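PDB 3C6C: 3-keto-5-aminohexanoate cleavage enzyme from Ralstonia eutropha, which probably cleaves beta-keto acids such as 3-keto-5-aminohexanoate with the help of a bound divalent metal ion. Local coordinates for residues F211-G216 against W241-I246; M43-A48 against H68-K73. All coordinates share one frame; numbering follows the deposited sequence. Where two conformers were deposited one is given.

Both contacts draw on one sheet, the parallel barrel of a TIM beta/alpha fold, and each lies within a beta-alpha-beta unit of its own. Interaction 2 comes first along the chain, in the unit of strand 23-29, helix 47-60 and strand 64-70; interaction 1 follows, pairing strands 210-214 and 240-244, which helix 225-232 connects. They lie on opposite sides of the chain's centre, with their own centres about 24 Å apart and their nearest atoms about 9 Å apart, so they do not touch. The nickel site takes H66 and H68 from strand 64-70 and E269 from just beyond strand 264-266; interaction 2 holds H68, whereas interaction 1 is barrel wall.

Interaction 1. Residues F211-G216 against W241-I246; sequences FQMVLG and WAAFGI
Q212 and F244 meet where the packing is tight: the amide lies at the ring edge, Q212 CD 3.5 Å from F244 CD1, with the amide and ring planes 69° apart. With its first torsion in the crowded position between backbone N and carbonyl carbon (chi1 76°), F244 leans across to the neighbouring strand, and V214 lies alongside it, CG2 3.8 Å from F244 CE1. Q212 runs extended, which lets OE1 rest 3.5 Å from A242 CB while NE2 donates to E186 on strand 182-187, fixing the rotation of the amide. R265 adds a cation-pi contact to F244. On the other face, where helices 225-232 and 250-260 cover the strands, the selenomethionine M213 extends toward W241. Its methyl CE packs 3.8 Å from W241 CE3, and its SE makes an oblique Met-aromatic contact, 5.5 Å from the centroid of the six-membered ring. A243 CB fits close to the M213 CB and L215 CD1 groups. Between the faces runs a backbone ladder: A242 N bonds to F211 O, M213 N to A242 O at 2.8 Å, F244 N to M213 O, and L215 N to F244 O. CA-H...O contacts, among them W241 to F211 O, fill in beside these bonds. Past L215 the pairing gives way. G216 and I246 are exposed, and instead of a direct backbone bond a water bridges the two segments, donating to L215 O at 2.7 Å and accepting from I246 N at 2.8 Å. Parallel strands 16° apart, with Q212, V214, A242 and F244 on the inner face and M213, W241 and A243 turned toward helices, are characteristic of neighbouring strands in a TIM barrel wall, joined by the beta-alpha-beta crossover through helix 225-232.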
ATOM      1  N   PHE A 211     -17.386 -10.860   6.991  1.00 18.17           N
ATOM      2  CA  PHE A 211     -17.304  -9.980   5.828  1.00 17.43           C
ATOM      3  C   PHE A 211     -16.736 -10.776   4.633  1.00 19.52           C
ATOM      4  O   PHE A 211     -15.810 -11.581   4.770  1.00 21.61           O
ATOM      5  CB  PHE A 211     -16.369  -8.796   6.043  1.00 17.27           C
ATOM      6  CG  PHE A 211     -16.884  -7.732   6.983  1.00 18.27           C
ATOM      7  CD1 PHE A 211     -16.813  -7.913   8.344  1.00 20.79           C
ATOM      8  CD2 PHE A 211     -17.349  -6.517   6.496  1.00 19.96           C
ATOM      9  CE1 PHE A 211     -17.240  -6.930   9.199  1.00 18.58           C
ATOM     10  CE2 PHE A 211     -17.792  -5.517   7.359  1.00 18.38           C
ATOM     11  CZ  PHE A 211     -17.727  -5.733   8.707  1.00 19.00           C
ATOM     12  N   GLN A 212     -17.295 -10.518   3.474  1.00 17.03           N
ATOM     13  CA  GLN A 212     -16.713 -11.026   2.226  1.00 17.23           C
ATOM     14  C   GLN A 212     -16.657  -9.990   1.137  1.00 18.13           C
ATOM     15  O   GLN A 212     -17.655  -9.378   0.767  1.00 17.64           O
ATOM     16  CB  GLN A 212     -17.459 -12.245   1.713  1.00 17.50           C
ATOM     17  CG  GLN A 212     -16.962 -12.763   0.375  1.00 17.89           C
ATOM     18  CD  GLN A 212     -17.397 -14.196   0.111  1.00 17.21           C
ATOM     19  OE1 GLN A 212     -16.570 -15.111   0.126  1.00 19.17           O
ATOM     20  NE2 GLN A 212     -18.701 -14.397  -0.121  1.00 18.28           N
HETATM   21  N   MSE A 213     -15.466  -9.850   0.581  1.00 17.72           N
HETATM   22  CA  MSE A 213     -15.251  -8.974  -0.577  1.00 17.67           C
HETATM   23  C   MSE A 213     -15.571  -9.699  -1.875  1.00 16.50           C
HETATM   24  O   MSE A 213     -14.965 -10.728  -2.197  1.00 18.38           O
HETATM   25  CB  MSE A 213     -13.787  -8.523  -0.692  1.00 20.74           C
HETATM   26  CG  MSE A 213     -13.161  -8.019   0.549  1.00 23.01           C
HETATM   27 SE   MSE A 213     -11.296  -7.672   0.135  0.75 15.36          SE
HETATM   28  CE  MSE A 213     -10.801  -7.598   1.825  1.00 23.39           C
ATOM     29  N   VAL A 214     -16.542  -9.143  -2.581  1.00 18.17           N
ATOM     30  CA  VAL A 214     -16.855  -9.485  -3.964  1.00 17.47           C
ATOM     31  C   VAL A 214     -15.954  -8.662  -4.876  1.00 19.51           C
ATOM     32  O   VAL A 214     -16.032  -7.429  -4.908  1.00 20.10           O
ATOM     33  CB  VAL A 214     -18.360  -9.217  -4.305  1.00 17.46           C
ATOM     34  CG1 VAL A 214     -18.677  -9.706  -5.739  1.00 19.91           C
ATOM     35  CG2 VAL A 214     -19.284  -9.912  -3.264  1.00 18.91           C
ATOM     36  N   LEU A 215     -15.067  -9.343  -5.597  1.00 18.47           N
ATOM     37  CA  LEU A 215     -14.080  -8.661  -6.447  1.00 17.07           C
ATOM     38  C   LEU A 215     -14.270  -8.926  -7.933  1.00 21.12           C
ATOM     39  O   LEU A 215     -14.479 -10.034  -8.368  1.00 20.68           O
ATOM     40  CB  LEU A 215     -12.638  -9.019  -6.033  1.00 19.75           C
ATOM     41  CG  LEU A 215     -12.241  -8.753  -4.574  1.00 16.96           C
ATOM     42  CD1 LEU A 215     -10.883  -9.360  -4.263  1.00 20.31           C
ATOM     43  CD2 LEU A 215     -12.258  -7.232  -4.270  1.00 16.60           C
ATOM     44  N   GLY A 216     -14.177  -7.857  -8.690  1.00 18.95           N
ATOM     45  CA  GLY A 216     -14.260  -7.892 -10.142  1.00 20.95           C
ATOM     46  C   GLY A 216     -15.636  -7.834 -10.749  1.00 21.43           C
ATOM     47  O   GLY A 216     -15.808  -8.064 -11.952  1.00 24.25           O
ATOM     48  N   TRP A 241     -12.912 -12.600   7.569  1.00 19.52           N
ATOM     49  CA  TRP A 241     -13.132 -12.060   6.225  1.00 17.50           C
ATOM     50  C   TRP A 241     -12.727 -13.058   5.160  1.00 18.80           C
ATOM     51  O   TRP A 241     -11.884 -13.938   5.378  1.00 19.04           O
ATOM     52  CB  TRP A 241     -12.430 -10.709   5.996  1.00 18.32           C
ATOM     53  CG  TRP A 241     -10.963 -10.776   5.938  1.00 18.05           C
ATOM     54  CD1 TRP A 241     -10.105 -10.757   6.988  1.00 21.83           C
ATOM     55  CD2 TRP A 241     -10.158 -10.928   4.763  1.00 20.34           C
ATOM     56  NE1 TRP A 241      -8.807 -10.872   6.545  1.00 19.29           N
ATOM     57  CE2 TRP A 241      -8.816 -10.988   5.181  1.00 20.41           C
ATOM     58  CE3 TRP A 241     -10.444 -11.028   3.399  1.00 17.67           C
ATOM     59  CZ2 TRP A 241      -7.756 -11.145   4.280  1.00 17.65           C
ATOM     60  CZ3 TRP A 241      -9.387 -11.144   2.509  1.00 18.68           C
ATOM     61  CH2 TRP A 241      -8.067 -11.227   2.956  1.00 19.09           C
ATOM     62  N   ALA A 242     -13.386 -12.908   4.031  1.00 18.89           N
ATOM     63  CA  ALA A 242     -13.110 -13.681   2.803  1.00 18.13           C
ATOM     64  C   ALA A 242     -13.089 -12.739   1.608  1.00 17.37           C
ATOM     65  O   ALA A 242     -13.520 -11.600   1.690  1.00 19.54           O
ATOM     66  CB  ALA A 242     -14.160 -14.754   2.627  1.00 17.67           C
ATOM     67  N   ALA A 243     -12.556 -13.238   0.504  1.00 16.96           N
ATOM     68  CA  ALA A 243     -12.550 -12.514  -0.754  1.00 16.88           C
ATOM     69  C   ALA A 243     -12.620 -13.542  -1.867  1.00 17.81           C
ATOM     70  O   ALA A 243     -12.102 -14.651  -1.718  1.00 19.09           O
ATOM     71  CB  ALA A 243     -11.277 -11.648  -0.878  1.00 14.40           C
ATOM     72  N   PHE A 244     -13.320 -13.203  -2.932  1.00 16.25           N
ATOM     73  CA  PHE A 244     -13.344 -14.088  -4.104  1.00 15.97           C
ATOM     74  C   PHE A 244     -13.405 -13.322  -5.412  1.00 17.34           C
ATOM     75  O   PHE A 244     -13.739 -12.162  -5.449  1.00 18.01           O
ATOM     76  CB  PHE A 244     -14.498 -15.078  -3.974  1.00 15.86           C
ATOM     77  CG  PHE A 244     -15.850 -14.498  -4.249  1.00 17.32           C
ATOM     78  CD1 PHE A 244     -16.602 -13.953  -3.240  1.00 18.13           C
ATOM     79  CD2 PHE A 244     -16.388 -14.524  -5.536  1.00 19.93           C
ATOM     80  CE1 PHE A 244     -17.841 -13.451  -3.492  1.00 17.57           C
ATOM     81  CE2 PHE A 244     -17.640 -13.998  -5.804  1.00 22.47           C
ATOM     82  CZ  PHE A 244     -18.377 -13.470  -4.775  1.00 17.52           C
ATOM     83  N   GLY A 245     -13.009 -14.013  -6.466  1.00 16.36           N
ATOM     84  CA  GLY A 245     -13.108 -13.519  -7.803  1.00 17.34           C
ATOM     85  C   GLY A 245     -13.906 -14.417  -8.739  1.00 16.80           C
ATOM     86  O   GLY A 245     -14.301 -15.554  -8.445  1.00 17.40           O
ATOM     87  N   ILE A 246     -14.114 -13.856  -9.899  1.00 19.04           N
ATOM     88  CA  ILE A 246     -14.958 -14.434 -10.942  0.70 19.16           C
ATOM     89  C   ILE A 246     -14.106 -14.906 -12.120  1.00 19.92           C
ATOM     90  O   ILE A 246     -13.084 -14.300 -12.449  1.00 17.23           O
ATOM     91  CB  ILE A 246     -15.966 -13.353 -11.441  0.70 22.16           C
ATOM     92  CG1 ILE A 246     -16.786 -12.772 -10.273  0.70 24.96           C
ATOM     93  CG2 ILE A 246     -16.873 -13.910 -12.527  0.70 22.57           C
ATOM     94  CD1 ILE A 246     -17.592 -13.803  -9.532  0.70 31.80           C
TER
HETATM   95  O   HOH W   1     -13.085 -11.290 -10.374  1.00 21.76           O

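Interaction 2. Residues M43-A48 against H68-K73. With NI (nickel (II) ion), chain B.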
HETATM    1  N   MSE A  43     -24.384 -28.618 -15.069  1.00 20.96           N
HETATM    2  CA  MSE A  43     -24.772 -27.441 -14.286  1.00 19.42           C
HETATM    3  C   MSE A  43     -25.880 -27.833 -13.287  1.00 21.98           C
HETATM    4  O   MSE A  43     -26.860 -28.438 -13.714  1.00 20.74           O
HETATM    5  CB  MSE A  43     -25.272 -26.319 -15.183  1.00 19.73           C
HETATM    6  CG  MSE A  43     -25.322 -24.998 -14.488  1.00 21.10           C
HETATM    7 SE   MSE A  43     -23.534 -24.337 -14.052  0.75 12.63          SE
HETATM    8  CE  MSE A  43     -24.028 -23.009 -12.883  1.00 17.77           C
ATOM      9  N   PRO A  44     -25.729 -27.509 -11.970  1.00 19.84           N
ATOM     10  CA  PRO A  44     -26.819 -27.860 -11.027  1.00 18.23           C
ATOM     11  C   PRO A  44     -28.039 -26.962 -11.168  1.00 17.33           C
ATOM     12  O   PRO A  44     -27.977 -25.747 -10.903  1.00 20.57           O
ATOM     13  CB  PRO A  44     -26.174 -27.674  -9.641  1.00 19.20           C
ATOM     14  CG  PRO A  44     -24.683 -27.643  -9.883  1.00 18.50           C
ATOM     15  CD  PRO A  44     -24.513 -27.053 -11.248  1.00 21.22           C
ATOM     16  N   ILE A  45     -29.146 -27.571 -11.587  1.00 16.80           N
ATOM     17  CA  ILE A  45     -30.373 -26.809 -11.858  1.00 17.94           C
ATOM     18  C   ILE A  45     -31.510 -27.120 -10.890  1.00 18.32           C
ATOM     19  O   ILE A  45     -32.119 -26.220 -10.321  1.00 18.76           O
ATOM     20  CB  ILE A  45     -30.885 -27.046 -13.291  1.00 18.50           C
ATOM     21  CG1 ILE A  45     -29.832 -26.616 -14.344  1.00 20.84           C
ATOM     22  CG2 ILE A  45     -32.234 -26.307 -13.532  1.00 21.72           C
ATOM     23  CD1 ILE A  45     -29.343 -25.236 -14.223  1.00 21.87           C
ATOM     24  N   THR A  46     -31.819 -28.403 -10.783  1.00 17.79           N
ATOM     25  CA  THR A  46     -32.905 -28.882  -9.872  1.00 18.99           C
ATOM     26  C   THR A  46     -32.431 -28.882  -8.424  1.00 17.70           C
ATOM     27  O   THR A  46     -31.213 -28.895  -8.176  1.00 17.16           O
ATOM     28  CB  THR A  46     -33.355 -30.312 -10.201  1.00 18.21           C
ATOM     29  OG1 THR A  46     -32.284 -31.239  -9.930  1.00 17.78           O
ATOM     30  CG2 THR A  46     -33.829 -30.430 -11.668  1.00 21.22           C
ATOM     31  N   PRO A  47     -33.365 -28.864  -7.454  1.00 17.85           N
ATOM     32  CA  PRO A  47     -32.898 -28.932  -6.083  1.00 18.69           C
ATOM     33  C   PRO A  47     -32.039 -30.174  -5.766  1.00 17.83           C
ATOM     34  O   PRO A  47     -31.113 -30.111  -4.956  1.00 17.04           O
ATOM     35  CB  PRO A  47     -34.215 -28.914  -5.285  1.00 19.74           C
ATOM     36  CG  PRO A  47     -35.101 -28.034  -6.129  1.00 18.74           C
ATOM     37  CD  PRO A  47     -34.789 -28.476  -7.530  1.00 18.97           C
ATOM     38  N   ALA A  48     -32.334 -31.289  -6.431  1.00 19.70           N
ATOM     39  CA  ALA A  48     -31.607 -32.526  -6.209  1.00 16.12           C
ATOM     40  C   ALA A  48     -30.169 -32.348  -6.715  1.00 15.90           C
ATOM     41  O   ALA A  48     -29.218 -32.775  -6.065  1.00 16.94           O
ATOM     42  CB  ALA A  48     -32.291 -33.734  -6.910  1.00 18.34           C
ATOM     43  N   HIS A  68     -27.980 -21.077  -4.020  1.00 16.60           N
ATOM     44  CA  HIS A  68     -29.094 -20.448  -4.738  1.00 16.40           C
ATOM     45  C   HIS A  68     -29.962 -21.580  -5.251  1.00 16.54           C
ATOM     46  O   HIS A  68     -29.553 -22.735  -5.310  1.00 16.36           O
ATOM     47  CB  HIS A  68     -28.638 -19.687  -5.987  1.00 19.29           C
ATOM     48  CG  HIS A  68     -27.924 -18.400  -5.720  1.00 17.53           C
ATOM     49  ND1 HIS A  68     -28.405 -17.181  -6.144  1.00 18.56           N
ATOM     50  CD2 HIS A  68     -26.735 -18.153  -5.129  1.00 19.88           C
ATOM     51  CE1 HIS A  68     -27.561 -16.233  -5.785  1.00 21.08           C
ATOM     52  NE2 HIS A  68     -26.539 -16.795  -5.164  1.00 19.75           N
ATOM     53  N   VAL A  69     -31.163 -21.217  -5.654  1.00 17.19           N
ATOM     54  CA  VAL A  69     -32.052 -22.134  -6.378  1.00 16.44           C
ATOM     55  C   VAL A  69     -32.374 -21.547  -7.738  1.00 16.84           C
ATOM     56  O   VAL A  69     -32.236 -20.340  -7.960  1.00 17.74           O
ATOM     57  CB  VAL A  69     -33.374 -22.454  -5.591  1.00 16.13           C
ATOM     58  CG1 VAL A  69     -33.021 -23.238  -4.331  1.00 16.26           C
ATOM     59  CG2 VAL A  69     -34.191 -21.196  -5.294  1.00 16.49           C
ATOM     60  N   ARG A  70     -32.721 -22.440  -8.660  1.00 16.76           N
ATOM     61  CA  ARG A  70     -33.045 -22.085 -10.030  1.00 18.84           C
ATOM     62  C   ARG A  70     -34.418 -22.626 -10.401  1.00 18.37           C
ATOM     63  O   ARG A  70     -34.900 -23.620  -9.836  1.00 19.48           O
ATOM     64  CB  ARG A  70     -31.982 -22.659 -10.986  1.00 18.60           C
ATOM     65  CG  ARG A  70     -30.627 -21.969 -10.919  1.00 17.90           C
ATOM     66  CD  ARG A  70     -29.598 -22.635 -11.858  1.00 18.61           C
ATOM     67  NE  ARG A  70     -28.312 -21.947 -11.767  1.00 16.21           N
ATOM     68  CZ  ARG A  70     -27.933 -20.932 -12.537  1.00 17.20           C
ATOM     69  NH1 ARG A  70     -28.751 -20.448 -13.477  1.00 18.60           N
ATOM     70  NH2 ARG A  70     -26.743 -20.373 -12.357  1.00 15.84           N
ATOM     71  N   ASP A  71     -35.061 -21.967 -11.345  1.00 19.08           N
ATOM     72  CA  ASP A  71     -36.323 -22.507 -11.870  1.00 20.24           C
ATOM     73  C   ASP A  71     -36.039 -23.873 -12.474  1.00 26.82           C
ATOM     74  O   ASP A  71     -35.285 -23.947 -13.439  1.00 25.68           O
ATOM     75  CB  ASP A  71     -36.904 -21.587 -12.941  1.00 23.36           C
ATOM     76  CG  ASP A  71     -38.202 -22.129 -13.539  1.00 23.28           C
ATOM     77  OD1 ASP A  71     -38.308 -23.342 -13.837  1.00 28.83           O
ATOM     78  OD2 ASP A  71     -39.121 -21.318 -13.689  1.00 33.82           O
ATOM     79  N   PRO A  72     -36.641 -24.943 -11.906  1.00 27.28           N
ATOM     80  CA  PRO A  72     -36.174 -26.311 -12.120  1.00 32.64           C
ATOM     81  C   PRO A  72     -36.376 -26.689 -13.536  1.00 34.23           C
ATOM     82  O   PRO A  72     -35.819 -27.675 -13.997  1.00 40.02           O
ATOM     83  CB  PRO A  72     -37.067 -27.172 -11.227  1.00 32.51           C
ATOM     84  CG  PRO A  72     -37.692 -26.249 -10.256  1.00 32.89           C
ATOM     85  CD  PRO A  72     -37.695 -24.873 -10.878  1.00 29.88           C
ATOM     86  N   LYS A  73     -37.172 -25.870 -14.196  1.00 35.67           N
ATOM     87  CA  LYS A  73     -37.451 -26.046 -15.605  1.00 38.19           C
ATOM     88  C   LYS A  73     -36.300 -25.452 -16.347  1.00 36.96           C
ATOM     89  O   LYS A  73     -35.420 -26.166 -16.870  1.00 37.48           O
ATOM     90  CB  LYS A  73     -38.707 -25.281 -16.057  1.00 40.93           C
ATOM     91  CG  LYS A  73     -40.038 -25.990 -15.816  1.00 51.28           C
ATOM     92  CD  LYS A  73     -41.209 -25.057 -16.149  1.00 59.89           C
ATOM     93  CE  LYS A  73     -42.551 -25.653 -15.702  1.00 66.25           C
ATOM     94  NZ  LYS A  73     -43.738 -24.797 -16.054  1.00 69.47           N
TER
HETATM   95 NI    NI B 298     -24.627 -15.820  -4.261  0.70 21.29          NI
HETATM   96  O   HOH W   2     -33.559 -25.338  -8.164  1.00 17.43           O
HETATM   97  O   HOH W   3     -24.884 -14.278  -5.793  1.00 33.59           O
HETATM   98  O   HOH W   4     -25.647 -14.452  -3.035  1.00 24.14           O
HETATM   99  O   HOH W   5     -22.854 -14.366  -3.564  1.00 24.33           O
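The guanidinium of R70 is the flat group of this contact, and its neighbours from 43-48, M43 CE, I45 CD1 and P44 O, all approach it obliquely. The selenomethionine chain of M43 meets R70 at about a right angle: bent at chi2 (67°), it brings CE to 3.8 Å from R70 NH2. I45 does most of the apolar packing, its CD1 3.5 Å from R70 CD, while P44 O sits 3.6 Å from the same methylene. Because R70 is extended from CG to NE, its charged end is carried past I45 to backbone carbonyls: NH1 donates to A34 O and G75 O, NH2 to T31 O. Nearer the R70 backbone, a water joins the two segments, donating to I45 O at 2.7 Å and accepting from R70 N at 3.1 Å. Toward the solvent side the contact thins to T46 CG2 and I45 CG2 lying near P72 O. T46 is the N-cap of helix 47-60 and caps its start with its side chain, while Q49 OE1 accepts from I45 N and T46 N, an arrangement consistent with a capping box. Beyond the contact, the other flat group, the H68 imidazole, binds nickel through NE2 at 2.3 Å, along with H66, E269 and three waters. N33 is the second-shell residue here: its OD1 bonds to H68 ND1, which should fix the ring's rotation, its ND2 donates to V69 O, and its side chain touches R70. The carbonyl oxygens of T31, A34 and G75 probably stabilise the buried positive charge of R70, which ties their loops to strand 64-70 two residues past the nickel ligand H68.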